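Local coordinates for protein lambda integrase (Enterobacteria phage lambda, PDB 1AE9) that integrates the phage genome into the host chromosome by site-specific recombination and, with excisionase, excises the prophage again, its catalytic domain being the part described here, at residues T33-G38 with L53-S58; V62-P67 with E173-E178; L25-A30 with P129-L134. All blocks are in the same frame, centred on the assembly; numbering follows the deposited sequence.

Interaction 1 (T33-G38 with L53-S58); sequences TGQRVG and LYVEQS
The side chain of Gln57 reaches across to Gln35 and Arg36 and uses both ends of its amide. Its NE2 donates to Gln35 OE1 over 2.8 Å. That acceptor is met in its carbonyl plane, on a lone pair, although the N-H is bent and the two amides are tilted by 41°. At the other end Arg36 NH1 donates to Gln57 OE1 at 3.1 Å. The oxygen lies almost exactly in the guanidinium plane, but the guanidinium and amide planes stand at right angles, so NH1 comes from above the carbonyl plane and not along a lone pair. Thr60 OG1 also bonds this oxygen. A water accepts from Arg36 NH2 and lies 3.0 Å from Gln57 OE1, bridging the two side chains. Val55 CG1 packs on Gln35 OE1 at 3.9 Å.

Gln57 runs extended beyond CG; Arg36 is extended from CG to NE and turns at chi4 (79°), which swings NH1 toward Gln57. Gln35 instead folds back at chi2 (-48°), and its NE2 donates to Thr33 O at 2.9 Å. The same NE2 also bonds Leu154 O, while Gln57 NE2 bonds Leu155 O. Gly34, with positive phi, takes the chain out of helix 21-33. Arg36 follows as N-cap of helix 37-42.

Arg36 is a predicted active-site arginine of the tyrosine recombinase domain, near Arg135 and Lys59, also predicted catalytic. Gln57 meets one edge of the guanidinium with a neutral acceptor, and Gln35, gripping Gln57 NE2, positions it from the second shell. The amide would leave the positive charge in place, probably for the DNA phosphate, as in other tyrosine recombinases.

Interaction 2 (V62-P67 with E173-E178); sequences VKIAIP and EWDKIE
Three backbone hydrogen bonds join strand 63-67 to strand 173-176 and the residue after it, in parallel register. Asp175 N donates to Lys63 O at 2.9 Å, nearly straight. Asp175 O then accepts from Ala65 N at 2.8 Å, with the donor above the carbonyl plane. Ile177 N closes the ladder on Ala65 O at 3.0 Å. The strand axes cross at -41°.

Strand 173-176 comes from the C-terminal end of the chain. It joins the mixed sheet of the catalytic domain beside strand 63-67, with strand 167-168 on its other flank. Glu173 packs on Phe166, which replaces the tyrosine that forms the covalent DNA intermediate.

The aromatic contact is a CH-pi one. Lys63 CB sits over one face of the Trp174 six-membered ring, 3.8 Å from its centroid, while Ile64 O meets the ring edge at CE3. The Lys63 chain bends at chi3 and chi4 and carries its end away, where NZ bonds Gly61 O weakly.

Apolar packing is closest at the far end. Pro67 CD touches Ile177 CB at 3.5 Å. Ile177 O, close to Pro67 CD, is buried without a polar partner in the model. Helix 148-155 packs on Ile177 through Phe150 and His153.

Interaction 3 (L25-A30 with P129-L134); sequences LAMELA and PTFHEL
Phe131 and Leu134 form the tight side of this contact and press on Ala26, Met27 and Ala30 of helix 21-33. With CG anti to the backbone N (chi1 -169°), the Phe131 ring reaches the flank of helix 21-33 with its CZ end. Phe131 CZ lies 3.7 Å from Ala30 CB and, at the ring edge, 3.6 Å from Ala26 O. Leu134 CD1 sits over one face of the same ring, offset to its rim. Leu134 CB also packs on Ala30 CB at 4.0 Å. Met27 CG touches both Phe131 CE2 and Leu134 CD1 at 4.1 Å.

A type I turn from Thr130 to Glu133 leads into helix 133-145, and the two residues form a capping box. Turn and helix start carry His132 and Arg135, the His-X-X-Arg motif of tyrosine recombinases, both predicted active-site residues. The contact packs this helix start on helix 21-33. Glu133 OE1 accepts from Thr130 N on its anti lone pair, at 2.9 Å, and from Thr130 OG1.

Away from the helix contact the turn is polar, and His132 is exposed and takes no part in the packing. Its ND1 donates to Glu133 OE2 at 3.3 Å, from above the carboxylate plane; the nearby carboxylate would favour a proton on ND1, consistent with this bond.

How the interactions relate
Interactions 1 and 2 share the mixed sheet, where strands 52-56 and 63-67 are antiparallel neighbours. Their centres lie about 10 Å apart. Leu53 N to Ile66 O and Gln57 N to Val62 O are probable hydrogen bonds between them. Interaction 3 belongs to the helical part, its centre about 12 Å from that of interaction 1 and about 21 Å from that of interaction 2. Helix 21-33 runs on into the turn of interaction 1, and Val37 packs on Phe131. Interaction 1 closes before interaction 2 opens and is nested within interaction 3; interactions 2 and 3 cross. Predicted active-site residues Arg36 and His132, and position 166, thus come from separate parts of one catalytic domain.

Interaction 1 (T33-G38 with L53-S58)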
ATOM      1  N   THR A  33     -12.549   5.840 -19.686  1.00 18.80           N
ATOM      2  CA  THR A  33     -13.219   6.682 -18.687  1.00 17.36           C
ATOM      3  C   THR A  33     -12.335   7.844 -18.233  1.00 17.87           C
ATOM      4  O   THR A  33     -12.832   8.821 -17.672  1.00 19.41           O
ATOM      5  CB  THR A  33     -13.662   5.902 -17.409  1.00 16.67           C
ATOM      6  OG1 THR A  33     -12.510   5.530 -16.640  1.00 17.02           O
ATOM      7  CG2 THR A  33     -14.472   4.659 -17.762  1.00 15.81           C
ATOM      8  N   GLY A  34     -11.025   7.719 -18.446  1.00 16.68           N
ATOM      9  CA  GLY A  34     -10.091   8.756 -18.036  1.00 15.47           C
ATOM     10  C   GLY A  34      -9.968   8.971 -16.528  1.00 15.33           C
ATOM     11  O   GLY A  34      -9.367   9.962 -16.089  1.00 15.69           O
ATOM     12  N   GLN A  35     -10.492   8.039 -15.726  1.00 14.11           N
ATOM     13  CA  GLN A  35     -10.447   8.176 -14.270  1.00 13.95           C
ATOM     14  C   GLN A  35      -9.156   7.686 -13.612  1.00 14.71           C
ATOM     15  O   GLN A  35      -8.492   6.775 -14.116  1.00 14.38           O
ATOM     16  CB  GLN A  35     -11.667   7.494 -13.639  1.00 13.18           C
ATOM     17  CG  GLN A  35     -13.014   8.072 -14.110  1.00 15.39           C
ATOM     18  CD  GLN A  35     -13.054   9.597 -14.042  1.00 17.44           C
ATOM     19  OE1 GLN A  35     -12.923  10.195 -12.966  1.00 19.48           O
ATOM     20  NE2 GLN A  35     -13.204  10.233 -15.194  1.00 16.20           N
ATOM     21  N   ARG A  36      -8.781   8.327 -12.506  1.00 16.08           N
ATOM     22  CA  ARG A  36      -7.579   7.957 -11.766  1.00 16.05           C
ATOM     23  C   ARG A  36      -7.736   6.508 -11.312  1.00 16.54           C
ATOM     24  O   ARG A  36      -8.859   6.061 -11.054  1.00 16.42           O
ATOM     25  CB  ARG A  36      -7.407   8.855 -10.547  1.00 16.33           C
ATOM     26  CG  ARG A  36      -7.175  10.329 -10.870  1.00 21.08           C
ATOM     27  CD  ARG A  36      -6.894  11.098  -9.591  1.00 20.90           C
ATOM     28  NE  ARG A  36      -6.704  12.533  -9.800  1.00 22.11           N
ATOM     29  CZ  ARG A  36      -7.690  13.407  -9.979  1.00 23.01           C
ATOM     30  NH1 ARG A  36      -8.960  13.010  -9.990  1.00 23.48           N
ATOM     31  NH2 ARG A  36      -7.408  14.696 -10.111  1.00 23.60           N
ATOM     32  N   VAL A  37      -6.619   5.793 -11.174  1.00 16.25           N
ATOM     33  CA  VAL A  37      -6.645   4.387 -10.779  1.00 15.55           C
ATOM     34  C   VAL A  37      -7.377   4.137  -9.452  1.00 16.76           C
ATOM     35  O   VAL A  37      -8.121   3.149  -9.327  1.00 15.43           O
ATOM     36  CB  VAL A  37      -5.218   3.745 -10.797  1.00 15.13           C
ATOM     37  CG1 VAL A  37      -4.306   4.389  -9.757  1.00 13.75           C
ATOM     38  CG2 VAL A  37      -5.311   2.224 -10.605  1.00 14.07           C
ATOM     39  N   GLY A  38      -7.233   5.065  -8.501  1.00 17.21           N
ATOM     40  CA  GLY A  38      -7.913   4.932  -7.220  1.00 15.98           C
ATOM     41  C   GLY A  38      -9.411   4.856  -7.437  1.00 16.49           C
ATOM     42  O   GLY A  38     -10.103   4.035  -6.828  1.00 18.31           O
ATOM     43  N   LEU A  53     -22.405   5.952 -15.646  1.00 27.24           N
ATOM     44  CA  LEU A  53     -21.540   5.487 -14.563  1.00 24.84           C
ATOM     45  C   LEU A  53     -21.233   6.711 -13.706  1.00 23.89           C
ATOM     46  O   LEU A  53     -20.589   7.659 -14.163  1.00 22.00           O
ATOM     47  CB  LEU A  53     -20.246   4.877 -15.120  1.00 24.53           C
ATOM     48  CG  LEU A  53     -19.090   4.590 -14.148  1.00 24.91           C
ATOM     49  CD1 LEU A  53     -19.493   3.596 -13.075  1.00 23.93           C
ATOM     50  CD2 LEU A  53     -17.896   4.075 -14.920  1.00 24.28           C
ATOM     51  N   TYR A  54     -21.767   6.714 -12.488  1.00 23.79           N
ATOM     52  CA  TYR A  54     -21.586   7.820 -11.551  1.00 22.74           C
ATOM     53  C   TYR A  54     -20.281   7.682 -10.792  1.00 21.41           C
ATOM     54  O   TYR A  54     -20.032   6.661 -10.161  1.00 21.26           O
ATOM     55  CB  TYR A  54     -22.773   7.893 -10.581  1.00 23.41           C
ATOM     56  CG  TYR A  54     -24.037   8.378 -11.249  1.00 25.32           C
ATOM     57  CD1 TYR A  54     -24.789   7.532 -12.058  1.00 26.79           C
ATOM     58  CD2 TYR A  54     -24.439   9.705 -11.131  1.00 26.88           C
ATOM     59  CE1 TYR A  54     -25.905   7.996 -12.741  1.00 28.43           C
ATOM     60  CE2 TYR A  54     -25.553  10.179 -11.807  1.00 29.46           C
ATOM     61  CZ  TYR A  54     -26.279   9.321 -12.612  1.00 29.52           C
ATOM     62  OH  TYR A  54     -27.367   9.801 -13.302  1.00 32.20           O
ATOM     63  N   VAL A  55     -19.464   8.724 -10.840  1.00 20.31           N
ATOM     64  CA  VAL A  55     -18.172   8.709 -10.184  1.00 19.49           C
ATOM     65  C   VAL A  55     -17.916   9.937  -9.324  1.00 19.46           C
ATOM     66  O   VAL A  55     -18.052  11.075  -9.793  1.00 19.01           O
ATOM     67  CB  VAL A  55     -17.023   8.636 -11.245  1.00 18.74           C
ATOM     68  CG1 VAL A  55     -15.657   8.821 -10.590  1.00 17.05           C
ATOM     69  CG2 VAL A  55     -17.078   7.309 -12.000  1.00 18.87           C
ATOM     70  N   GLU A  56     -17.612   9.714  -8.049  1.00 18.66           N
ATOM     71  CA  GLU A  56     -17.232  10.820  -7.185  1.00 18.81           C
ATOM     72  C   GLU A  56     -15.751  10.585  -6.965  1.00 19.34           C
ATOM     73  O   GLU A  56     -15.353   9.604  -6.333  1.00 21.08           O
ATOM     74  CB  GLU A  56     -17.933  10.835  -5.834  1.00 19.31           C
ATOM     75  CG  GLU A  56     -17.367  11.984  -4.995  1.00 19.56           C
ATOM     76  CD  GLU A  56     -18.039  12.181  -3.657  1.00 20.57           C
ATOM     77  OE1 GLU A  56     -19.113  11.600  -3.421  1.00 23.13           O
ATOM     78  OE2 GLU A  56     -17.480  12.939  -2.838  1.00 21.28           O
ATOM     79  N   GLN A  57     -14.930  11.459  -7.518  1.00 18.54           N
ATOM     80  CA  GLN A  57     -13.500  11.310  -7.394  1.00 18.54           C
ATOM     81  C   GLN A  57     -13.080  11.405  -5.938  1.00 20.13           C
ATOM     82  O   GLN A  57     -13.391  12.380  -5.246  1.00 19.91           O
ATOM     83  CB  GLN A  57     -12.803  12.339  -8.272  1.00 19.54           C
ATOM     84  CG  GLN A  57     -13.267  12.247  -9.737  1.00 20.07           C
ATOM     85  CD  GLN A  57     -12.471  13.130 -10.662  1.00 19.19           C
ATOM     86  OE1 GLN A  57     -11.810  14.072 -10.223  1.00 21.41           O
ATOM     87  NE2 GLN A  57     -12.501  12.815 -11.948  1.00 18.83           N
ATOM     88  N   SER A  58     -12.375  10.370  -5.487  1.00 20.40           N
ATOM     89  CA  SER A  58     -11.901  10.243  -4.113  1.00 21.74           C
ATOM     90  C   SER A  58     -11.044  11.409  -3.638  1.00 22.09           C
ATOM     91  O   SER A  58     -11.214  11.905  -2.524  1.00 22.66           O
ATOM     92  CB  SER A  58     -11.111   8.932  -3.951  1.00 19.90           C
ATOM     93  OG  SER A  58     -11.917   7.794  -4.227  1.00 23.01           O
TER
HETATM   94  O   HOH W   1      -9.746  16.119 -10.977  1.00 33.39           O

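Interaction 2 (V62-P67 with E173-E178)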
ATOM      1  N   VAL A  62     -15.000  15.718  -7.010  1.00 21.74           N
ATOM      2  CA  VAL A  62     -15.732  16.045  -8.236  1.00 21.20           C
ATOM      3  C   VAL A  62     -16.683  14.902  -8.573  1.00 21.69           C
ATOM      4  O   VAL A  62     -16.278  13.743  -8.600  1.00 22.16           O
ATOM      5  CB  VAL A  62     -14.759  16.301  -9.415  1.00 20.88           C
ATOM      6  CG1 VAL A  62     -15.514  16.470 -10.736  1.00 19.98           C
ATOM      7  CG2 VAL A  62     -13.934  17.531  -9.128  1.00 18.75           C
ATOM      8  N   LYS A  63     -17.949  15.234  -8.799  1.00 22.91           N
ATOM      9  CA  LYS A  63     -18.978  14.244  -9.118  1.00 25.00           C
ATOM     10  C   LYS A  63     -19.419  14.325 -10.582  1.00 26.07           C
ATOM     11  O   LYS A  63     -20.027  15.314 -10.996  1.00 26.68           O
ATOM     12  CB  LYS A  63     -20.187  14.437  -8.196  1.00 24.55           C
ATOM     13  CG  LYS A  63     -19.958  13.952  -6.781  1.00 25.20           C
ATOM     14  CD  LYS A  63     -21.131  14.264  -5.868  1.00 26.18           C
ATOM     15  CE  LYS A  63     -21.209  15.748  -5.582  1.00 27.93           C
ATOM     16  NZ  LYS A  63     -19.923  16.264  -5.033  1.00 29.41           N
ATOM     17  N   ILE A  64     -19.155  13.268 -11.349  1.00 26.48           N
ATOM     18  CA  ILE A  64     -19.514  13.244 -12.766  1.00 25.93           C
ATOM     19  C   ILE A  64     -20.309  12.009 -13.155  1.00 25.69           C
ATOM     20  O   ILE A  64     -20.188  10.955 -12.528  1.00 25.98           O
ATOM     21  CB  ILE A  64     -18.252  13.318 -13.669  1.00 27.53           C
ATOM     22  CG1 ILE A  64     -17.321  12.136 -13.388  1.00 28.04           C
ATOM     23  CG2 ILE A  64     -17.499  14.614 -13.429  1.00 27.01           C
ATOM     24  CD1 ILE A  64     -16.077  12.134 -14.248  1.00 30.71           C
ATOM     25  N   ALA A  65     -21.146  12.149 -14.176  1.00 24.99           N
ATOM     26  CA  ALA A  65     -21.947  11.039 -14.678  1.00 25.69           C
ATOM     27  C   ALA A  65     -21.398  10.746 -16.074  1.00 26.66           C
ATOM     28  O   ALA A  65     -21.536  11.569 -16.986  1.00 26.29           O
ATOM     29  CB  ALA A  65     -23.425  11.433 -14.744  1.00 25.84           C
ATOM     30  N   ILE A  66     -20.733   9.600 -16.221  1.00 25.74           N
ATOM     31  CA  ILE A  66     -20.113   9.216 -17.489  1.00 25.04           C
ATOM     32  C   ILE A  66     -21.020   8.339 -18.350  1.00 24.77           C
ATOM     33  O   ILE A  66     -21.456   7.272 -17.915  1.00 24.13           O
ATOM     34  CB  ILE A  66     -18.762   8.465 -17.256  1.00 24.28           C
ATOM     35  CG1 ILE A  66     -17.877   9.238 -16.266  1.00 23.27           C
ATOM     36  CG2 ILE A  66     -18.011   8.314 -18.578  1.00 21.52           C
ATOM     37  CD1 ILE A  66     -16.585   8.517 -15.891  1.00 21.16           C
ATOM     38  N   PRO A  67     -21.326   8.783 -19.581  1.00 24.38           N
ATOM     39  CA  PRO A  67     -22.191   7.973 -20.443  1.00 23.94           C
ATOM     40  C   PRO A  67     -21.447   6.716 -20.872  1.00 24.24           C
ATOM     41  O   PRO A  67     -20.309   6.798 -21.347  1.00 24.69           O
ATOM     42  CB  PRO A  67     -22.483   8.915 -21.616  1.00 23.85           C
ATOM     43  CG  PRO A  67     -21.246   9.761 -21.699  1.00 24.06           C
ATOM     44  CD  PRO A  67     -20.932  10.040 -20.246  1.00 24.43           C
ATOM     45  N   GLU A 173     -25.238  17.068  -6.348  1.00 49.28           N
ATOM     46  CA  GLU A 173     -25.317  17.509  -7.731  1.00 50.42           C
ATOM     47  C   GLU A 173     -24.225  16.852  -8.573  1.00 49.28           C
ATOM     48  O   GLU A 173     -23.047  16.870  -8.204  1.00 48.92           O
ATOM     49  CB  GLU A 173     -25.201  19.031  -7.815  1.00 53.26           C
ATOM     50  CG  GLU A 173     -25.326  19.564  -9.237  1.00 59.68           C
ATOM     51  CD  GLU A 173     -25.515  21.070  -9.298  1.00 63.20           C
ATOM     52  OE1 GLU A 173     -24.526  21.807  -9.083  1.00 64.95           O
ATOM     53  OE2 GLU A 173     -26.654  21.513  -9.572  1.00 65.21           O
ATOM     54  N   TRP A 174     -24.625  16.282  -9.705  1.00 48.28           N
ATOM     55  CA  TRP A 174     -23.700  15.612 -10.608  1.00 46.81           C
ATOM     56  C   TRP A 174     -23.544  16.327 -11.948  1.00 47.65           C
ATOM     57  O   TRP A 174     -24.510  16.851 -12.512  1.00 48.70           O
ATOM     58  CB  TRP A 174     -24.161  14.175 -10.860  1.00 44.12           C
ATOM     59  CG  TRP A 174     -24.185  13.331  -9.632  1.00 42.39           C
ATOM     60  CD1 TRP A 174     -25.136  13.334  -8.652  1.00 42.46           C
ATOM     61  CD2 TRP A 174     -23.208  12.365  -9.241  1.00 41.55           C
ATOM     62  NE1 TRP A 174     -24.808  12.432  -7.673  1.00 41.60           N
ATOM     63  CE2 TRP A 174     -23.630  11.821  -8.008  1.00 41.87           C
ATOM     64  CE3 TRP A 174     -22.015  11.906  -9.811  1.00 40.11           C
ATOM     65  CZ2 TRP A 174     -22.898  10.838  -7.332  1.00 41.00           C
ATOM     66  CZ3 TRP A 174     -21.290  10.931  -9.141  1.00 40.29           C
ATOM     67  CH2 TRP A 174     -21.734  10.408  -7.914  1.00 40.46           C
ATOM     68  N   ASP A 175     -22.318  16.338 -12.453  1.00 46.62           N
ATOM     69  CA  ASP A 175     -22.000  16.951 -13.736  1.00 46.41           C
ATOM     70  C   ASP A 175     -22.189  15.856 -14.807  1.00 46.23           C
ATOM     71  O   ASP A 175     -21.488  14.843 -14.803  1.00 44.47           O
ATOM     72  CB  ASP A 175     -20.549  17.458 -13.691  1.00 48.20           C
ATOM     73  CG  ASP A 175     -20.137  18.216 -14.941  1.00 50.46           C
ATOM     74  OD1 ASP A 175     -20.919  19.063 -15.422  1.00 52.95           O
ATOM     75  OD2 ASP A 175     -19.009  17.982 -15.430  1.00 51.22           O
ATOM     76  N   LYS A 176     -23.186  16.033 -15.672  1.00 46.65           N
ATOM     77  CA  LYS A 176     -23.491  15.069 -16.739  1.00 48.03           C
ATOM     78  C   LYS A 176     -22.524  15.261 -17.913  1.00 48.53           C
ATOM     79  O   LYS A 176     -22.359  16.382 -18.399  1.00 49.19           O
ATOM     80  CB  LYS A 176     -24.923  15.292 -17.238  1.00 48.92           C
ATOM     81  CG  LYS A 176     -25.609  14.090 -17.887  1.00 50.15           C
ATOM     82  CD  LYS A 176     -26.410  13.289 -16.851  1.00 52.04           C
ATOM     83  CE  LYS A 176     -27.551  12.496 -17.497  1.00 51.13           C
ATOM     84  NZ  LYS A 176     -28.386  11.783 -16.484  1.00 49.44           N
ATOM     85  N   ILE A 177     -21.858  14.190 -18.344  1.00 48.81           N
ATOM     86  CA  ILE A 177     -20.929  14.282 -19.472  1.00 49.08           C
ATOM     87  C   ILE A 177     -21.732  14.048 -20.752  1.00 50.20           C
ATOM     88  O   ILE A 177     -22.546  13.118 -20.831  1.00 48.76           O
ATOM     89  CB  ILE A 177     -19.767  13.248 -19.375  1.00 48.31           C
ATOM     90  CG1 ILE A 177     -18.981  13.437 -18.074  1.00 47.92           C
ATOM     91  CG2 ILE A 177     -18.814  13.408 -20.555  1.00 46.91           C
ATOM     92  CD1 ILE A 177     -18.263  14.776 -17.961  1.00 47.44           C
ATOM     93  N   GLU A 178     -21.520  14.917 -21.737  1.00 52.63           N
ATOM     94  CA  GLU A 178     -22.238  14.834 -23.004  1.00 54.99           C
ATOM     95  C   GLU A 178     -21.341  14.555 -24.204  1.00 55.51           C
ATOM     96  O   GLU A 178     -20.133  14.793 -24.151  1.00 55.00           O
ATOM     97  CB  GLU A 178     -23.023  16.124 -23.248  1.00 56.21           C
ATOM     98  CG  GLU A 178     -24.008  16.458 -22.146  1.00 59.73           C
ATOM     99  CD  GLU A 178     -25.019  17.512 -22.557  1.00 61.96           C
ATOM    100  OE1 GLU A 178     -24.714  18.723 -22.443  1.00 62.40           O
ATOM    101  OE2 GLU A 178     -26.126  17.120 -22.989  1.00 63.24           O
TER

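Interaction 3 (L25-A30 with P129-L134)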
ATOM      1  N   LEU A  25      -8.521  -5.407 -18.891  1.00 14.97           N
ATOM      2  CA  LEU A  25      -9.799  -4.742 -18.666  1.00 15.22           C
ATOM      3  C   LEU A  25      -9.620  -3.434 -17.894  1.00 14.47           C
ATOM      4  O   LEU A  25     -10.265  -2.431 -18.208  1.00 14.13           O
ATOM      5  CB  LEU A  25     -10.768  -5.690 -17.956  1.00 15.43           C
ATOM      6  CG  LEU A  25     -11.130  -6.911 -18.814  1.00 16.66           C
ATOM      7  CD1 LEU A  25     -11.854  -7.965 -17.980  1.00 16.85           C
ATOM      8  CD2 LEU A  25     -11.984  -6.479 -20.003  1.00 15.74           C
ATOM      9  N   ALA A  26      -8.727  -3.433 -16.908  1.00 14.48           N
ATOM     10  CA  ALA A  26      -8.467  -2.217 -16.144  1.00 12.52           C
ATOM     11  C   ALA A  26      -7.820  -1.176 -17.069  1.00 13.55           C
ATOM     12  O   ALA A  26      -8.125   0.018 -16.973  1.00 12.19           O
ATOM     13  CB  ALA A  26      -7.565  -2.512 -14.960  1.00 12.25           C
ATOM     14  N   MET A  27      -6.946  -1.634 -17.973  1.00 13.55           N
ATOM     15  CA  MET A  27      -6.277  -0.741 -18.934  1.00 13.99           C
ATOM     16  C   MET A  27      -7.311  -0.073 -19.841  1.00 12.69           C
ATOM     17  O   MET A  27      -7.292   1.150 -20.033  1.00 12.74           O
ATOM     18  CB  MET A  27      -5.252  -1.501 -19.789  1.00 12.49           C
ATOM     19  CG  MET A  27      -3.940  -1.810 -19.069  1.00 13.92           C
ATOM     20  SD  MET A  27      -2.826  -2.884 -19.993  1.00 15.00           S
ATOM     21  CE  MET A  27      -2.396  -1.765 -21.379  1.00 12.23           C
ATOM     22  N   GLU A  28      -8.230  -0.873 -20.373  1.00 13.69           N
ATOM     23  CA  GLU A  28      -9.270  -0.346 -21.245  1.00 14.82           C
ATOM     24  C   GLU A  28     -10.159   0.650 -20.507  1.00 16.20           C
ATOM     25  O   GLU A  28     -10.445   1.739 -21.017  1.00 15.63           O
ATOM     26  CB  GLU A  28     -10.121  -1.478 -21.800  1.00 16.40           C
ATOM     27  CG  GLU A  28      -9.399  -2.343 -22.804  1.00 19.75           C
ATOM     28  CD  GLU A  28     -10.252  -3.485 -23.321  1.00 24.15           C
ATOM     29  OE1 GLU A  28     -11.346  -3.730 -22.771  1.00 23.91           O
ATOM     30  OE2 GLU A  28      -9.818  -4.156 -24.280  1.00 28.31           O
ATOM     31  N   LEU A  29     -10.563   0.294 -19.291  1.00 15.90           N
ATOM     32  CA  LEU A  29     -11.423   1.156 -18.494  1.00 15.23           C
ATOM     33  C   LEU A  29     -10.726   2.479 -18.146  1.00 15.55           C
ATOM     34  O   LEU A  29     -11.353   3.535 -18.122  1.00 16.00           O
ATOM     35  CB  LEU A  29     -11.883   0.415 -17.234  1.00 17.27           C
ATOM     36  CG  LEU A  29     -13.275   0.751 -16.695  1.00 21.22           C
ATOM     37  CD1 LEU A  29     -14.344   0.380 -17.727  1.00 19.74           C
ATOM     38  CD2 LEU A  29     -13.519  -0.006 -15.391  1.00 22.38           C
ATOM     39  N   ALA A  30      -9.420   2.432 -17.918  1.00 14.77           N
ATOM     40  CA  ALA A  30      -8.658   3.630 -17.594  1.00 14.46           C
ATOM     41  C   ALA A  30      -8.634   4.613 -18.766  1.00 16.63           C
ATOM     42  O   ALA A  30      -8.760   5.826 -18.568  1.00 16.80           O
ATOM     43  CB  ALA A  30      -7.236   3.256 -17.208  1.00 12.57           C
ATOM     44  N   PRO A 129       6.581   5.119 -18.250  1.00 18.17           N
ATOM     45  CA  PRO A 129       5.222   5.496 -17.850  1.00 18.46           C
ATOM     46  C   PRO A 129       4.614   4.444 -16.921  1.00 17.94           C
ATOM     47  O   PRO A 129       4.912   3.259 -17.040  1.00 18.36           O
ATOM     48  CB  PRO A 129       4.481   5.566 -19.190  1.00 18.22           C
ATOM     49  CG  PRO A 129       5.186   4.545 -20.017  1.00 17.66           C
ATOM     50  CD  PRO A 129       6.638   4.788 -19.682  1.00 17.09           C
ATOM     51  N   THR A 130       3.812   4.899 -15.966  1.00 17.99           N
ATOM     52  CA  THR A 130       3.147   4.018 -15.017  1.00 17.94           C
ATOM     53  C   THR A 130       1.679   3.895 -15.424  1.00 18.47           C
ATOM     54  O   THR A 130       1.262   4.468 -16.437  1.00 17.77           O
ATOM     55  CB  THR A 130       3.231   4.585 -13.587  1.00 17.69           C
ATOM     56  OG1 THR A 130       2.478   5.799 -13.503  1.00 17.94           O
ATOM     57  CG2 THR A 130       4.679   4.873 -13.207  1.00 18.71           C
ATOM     58  N   PHE A 131       0.885   3.168 -14.639  1.00 17.10           N
ATOM     59  CA  PHE A 131      -0.528   3.024 -14.960  1.00 16.80           C
ATOM     60  C   PHE A 131      -1.189   4.403 -15.001  1.00 18.05           C
ATOM     61  O   PHE A 131      -2.111   4.629 -15.787  1.00 17.07           O
ATOM     62  CB  PHE A 131      -1.238   2.126 -13.942  1.00 15.93           C
ATOM     63  CG  PHE A 131      -2.633   1.731 -14.352  1.00 15.16           C
ATOM     64  CD1 PHE A 131      -3.726   2.519 -14.002  1.00 14.26           C
ATOM     65  CD2 PHE A 131      -2.855   0.570 -15.087  1.00 14.79           C
ATOM     66  CE1 PHE A 131      -5.018   2.161 -14.374  1.00 13.90           C
ATOM     67  CE2 PHE A 131      -4.153   0.199 -15.466  1.00 14.54           C
ATOM     68  CZ  PHE A 131      -5.233   0.996 -15.109  1.00 14.14           C
ATOM     69  N   HIS A 132      -0.710   5.330 -14.173  1.00 19.89           N
ATOM     70  CA  HIS A 132      -1.274   6.675 -14.165  1.00 23.56           C
ATOM     71  C   HIS A 132      -1.189   7.356 -15.537  1.00 22.93           C
ATOM     72  O   HIS A 132      -2.029   8.191 -15.876  1.00 23.42           O
ATOM     73  CB  HIS A 132      -0.604   7.573 -13.122  1.00 27.48           C
ATOM     74  CG  HIS A 132      -1.088   8.993 -13.167  1.00 35.66           C
ATOM     75  ND1 HIS A 132      -0.382  10.004 -13.787  1.00 39.27           N
ATOM     76  CD2 HIS A 132      -2.249   9.555 -12.745  1.00 38.33           C
ATOM     77  CE1 HIS A 132      -1.087  11.123 -13.752  1.00 39.86           C
ATOM     78  NE2 HIS A 132      -2.224  10.877 -13.125  1.00 40.43           N
ATOM     79  N   GLU A 133      -0.190   7.002 -16.335  1.00 22.64           N
ATOM     80  CA  GLU A 133      -0.050   7.624 -17.644  1.00 22.60           C
ATOM     81  C   GLU A 133      -1.210   7.333 -18.590  1.00 22.16           C
ATOM     82  O   GLU A 133      -1.374   8.018 -19.608  1.00 23.10           O
ATOM     83  CB  GLU A 133       1.302   7.276 -18.275  1.00 23.96           C
ATOM     84  CG  GLU A 133       2.418   8.253 -17.883  1.00 28.36           C
ATOM     85  CD  GLU A 133       2.485   8.526 -16.379  1.00 32.41           C
ATOM     86  OE1 GLU A 133       2.951   7.644 -15.632  1.00 33.26           O
ATOM     87  OE2 GLU A 133       2.072   9.625 -15.937  1.00 34.53           O
ATOM     88  N   LEU A 134      -2.042   6.358 -18.232  1.00 18.70           N
ATOM     89  CA  LEU A 134      -3.200   6.001 -19.048  1.00 18.32           C
ATOM     90  C   LEU A 134      -4.263   7.103 -18.997  1.00 17.37           C
ATOM     91  O   LEU A 134      -5.074   7.225 -19.911  1.00 16.70           O
ATOM     92  CB  LEU A 134      -3.788   4.655 -18.593  1.00 17.66           C
ATOM     93  CG  LEU A 134      -2.900   3.435 -18.864  1.00 16.89           C
ATOM     94  CD1 LEU A 134      -3.515   2.195 -18.260  1.00 15.70           C
ATOM     95  CD2 LEU A 134      -2.718   3.258 -20.359  1.00 15.13           C
TER